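PDB 6P2K: fibronectin type III domain-containing protein from Simiduia agarivorans, which probably hydrolyses beta-glucan chains such as xyloglucan as a glycoside hydrolase family 74 enzyme, with this chain covering its beta-propeller part. Local coordinates for residues 265-269 with 280-284. Residues are numbered along the deposited sequence; the frame is centred on the assembly and turned at random.
Sequences YWYPE and KVLLG
Glu269 and Leu282 form an antiparallel hydrogen-bonded pair, with Leu282 N donating to Glu269 O at 2.8 Å in nearly straight geometry and Glu269 N to Leu282 O at 3.1 Å, more bent; their CA atoms lie 5.1 Å apart. Toward Gly284 the backbones separate: Trp266 N reaches Gly284 O in a weak bond of 3.3 Å, while a water accepts from Gly284 N (2.7 Å) and is hydrogen-bonded to Trp266 O (2.7 Å). The separation coincides with Tyr267, whose left-handed backbone (phi 51°, psi 56°) interrupts the extended strand; Tyr267 and Pro268 stand against the single Leu283, consistent with a beta bulge. CA-H...O contacts supplement these bonds: Tyr265 CA to Gly284 O (3.5 Å), Pro268 CA to Leu282 O (3.4 Å) and Val281 CA to Glu269 O (3.3 Å). The strand axes approach to 4.8 Å at 161°.

On one face, Leu283 (chi1 t, chi2 p) places CD2 3.6 Å from CD1 of Tyr265 (chi1 m) and CD1 4.3 Å from CB of Pro268, which also lies 4.3 Å from Val281 CG1. Trp266 (chi1 p), Glu269 and Leu282 share the other face; the extended Glu269 side chain bonds His337 and the Tyr338 backbone in strand 336-338, and the Trp266 side chain lies about 8 Å from a zinc ion bound by Gln16 and Asp124.

The two strands are the first and second of a four-stranded antiparallel propeller blade, joined as a beta hairpin. Direct backbone pairing secures one end, whereas at the kinked end one direct bond is weak and a water spans Trp266 O and Gly284 N, which do not meet directly, and apolar packing continues past the irregularity.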
loop_
_atom_site.group_PDB
_atom_site.type_symbol
_atom_site.label_atom_id
_atom_site.label_comp_id
_atom_site.label_asym_id
_atom_site.label_seq_id
_atom_site.Cartn_x
_atom_site.Cartn_y
_atom_site.Cartn_z
ATOM N N TYR B 265 18.042 5.482 50.018
ATOM C CA TYR B 265 16.844 5.833 50.770
ATOM C C TYR B 265 17.091 7.069 51.625
ATOM O O TYR B 265 18.132 7.194 52.274
ATOM C CB TYR B 265 16.413 4.663 51.654
ATOM C CG TYR B 265 16.032 3.419 50.885
ATOM C CD1 TYR B 265 14.918 3.407 50.056
ATOM C CD2 TYR B 265 16.783 2.255 50.994
ATOM C CE1 TYR B 265 14.562 2.271 49.352
ATOM C CE2 TYR B 265 16.432 1.110 50.294
ATOM C CZ TYR B 265 15.321 1.127 49.474
ATOM O OH TYR B 265 14.963 -0.001 48.770
ATOM N N TRP B 266 16.127 7.986 51.626
ATOM C CA TRP B 266 16.296 9.231 52.363
ATOM C C TRP B 266 14.931 9.828 52.679
ATOM O O TRP B 266 13.902 9.405 52.146
ATOM C CB TRP B 266 17.189 10.210 51.584
ATOM C CG TRP B 266 16.546 10.956 50.430
ATOM C CD1 TRP B 266 15.358 10.678 49.808
ATOM C CD2 TRP B 266 17.088 12.099 49.757
ATOM N NE1 TRP B 266 15.125 11.587 48.804
ATOM C CE2 TRP B 266 16.172 12.470 48.753
ATOM C CE3 TRP B 266 18.257 12.852 49.915
ATOM C CZ2 TRP B 266 16.390 13.556 47.909
ATOM C CZ3 TRP B 266 18.470 13.930 49.078
ATOM C CH2 TRP B 266 17.542 14.270 48.086
ATOM N N TYR B 267 14.945 10.828 53.557
ATOM C CA TYR B 267 13.757 11.584 53.935
ATOM C C TYR B 267 12.573 10.707 54.361
ATOM O O TYR B 267 11.481 10.825 53.803
ATOM C CB TYR B 267 13.334 12.502 52.796
ATOM C CG TYR B 267 14.173 13.746 52.627
ATOM C CD1 TYR B 267 15.427 13.683 52.042
ATOM C CD2 TYR B 267 13.699 14.987 53.031
ATOM C CE1 TYR B 267 16.196 14.819 51.872
ATOM C CE2 TYR B 267 14.461 16.130 52.865
ATOM C CZ TYR B 267 15.709 16.040 52.284
ATOM O OH TYR B 267 16.470 17.173 52.114
ATOM N N PRO B 268 12.751 9.831 55.353
ATOM C CA PRO B 268 11.600 9.071 55.848
ATOM C C PRO B 268 10.590 10.010 56.490
ATOM O O PRO B 268 10.933 11.094 56.965
ATOM C CB PRO B 268 12.215 8.115 56.875
ATOM C CG PRO B 268 13.441 8.814 57.339
ATOM C CD PRO B 268 13.969 9.533 56.132
ATOM N N GLU B 269 9.328 9.589 56.492
ATOM C CA GLU B 269 8.262 10.424 57.028
ATOM C C GLU B 269 7.171 9.540 57.609
ATOM O O GLU B 269 6.739 8.578 56.964
ATOM C CB GLU B 269 7.687 11.340 55.941
ATOM C CG GLU B 269 6.512 12.185 56.399
ATOM C CD GLU B 269 6.092 13.208 55.360
ATOM O OE1 GLU B 269 6.972 13.933 54.850
ATOM O OE2 GLU B 269 4.884 13.283 55.052
ATOM N N LYS B 280 2.769 4.168 59.889
ATOM C CA LYS B 280 2.996 4.118 58.454
ATOM C C LYS B 280 4.147 5.060 58.128
ATOM O O LYS B 280 4.120 6.234 58.512
ATOM C CB LYS B 280 1.737 4.515 57.682
ATOM C CG LYS B 280 0.530 3.629 57.954
ATOM C CD LYS B 280 0.564 2.362 57.113
ATOM C CE LYS B 280 -0.593 1.438 57.470
ATOM N NZ LYS B 280 -0.668 0.258 56.561
ATOM N N VAL B 281 5.162 4.540 57.441
ATOM C CA VAL B 281 6.367 5.297 57.118
ATOM C C VAL B 281 6.511 5.359 55.603
ATOM O O VAL B 281 6.426 4.331 54.923
ATOM C CB VAL B 281 7.620 4.677 57.760
ATOM C CG1 VAL B 281 8.824 5.578 57.541
ATOM C CG2 VAL B 281 7.389 4.435 59.245
ATOM N N LEU B 282 6.739 6.562 55.086
ATOM C CA LEU B 282 6.874 6.814 53.657
ATOM C C LEU B 282 8.349 6.965 53.310
ATOM O O LEU B 282 9.076 7.692 53.994
ATOM C CB LEU B 282 6.101 8.074 53.272
ATOM C CG LEU B 282 5.798 8.360 51.806
ATOM C CD1 LEU B 282 5.008 7.215 51.203
ATOM C CD2 LEU B 282 5.021 9.661 51.709
ATOM N N LEU B 283 8.792 6.289 52.248
ATOM C CA LEU B 283 10.223 6.234 51.957
ATOM C C LEU B 283 10.462 6.214 50.452
ATOM O O LEU B 283 10.109 5.243 49.774
ATOM C CB LEU B 283 10.864 5.020 52.620
ATOM C CG LEU B 283 12.382 4.922 52.479
ATOM C CD1 LEU B 283 13.073 6.067 53.217
ATOM C CD2 LEU B 283 12.884 3.574 52.981
ATOM N N GLY B 284 11.081 7.279 49.943
ATOM C CA GLY B 284 11.595 7.313 48.588
ATOM C C GLY B 284 13.111 7.374 48.588
ATOM O O GLY B 284 13.745 6.932 49.549
HETATM O O HOH W 1 11.412 9.707 51.130
#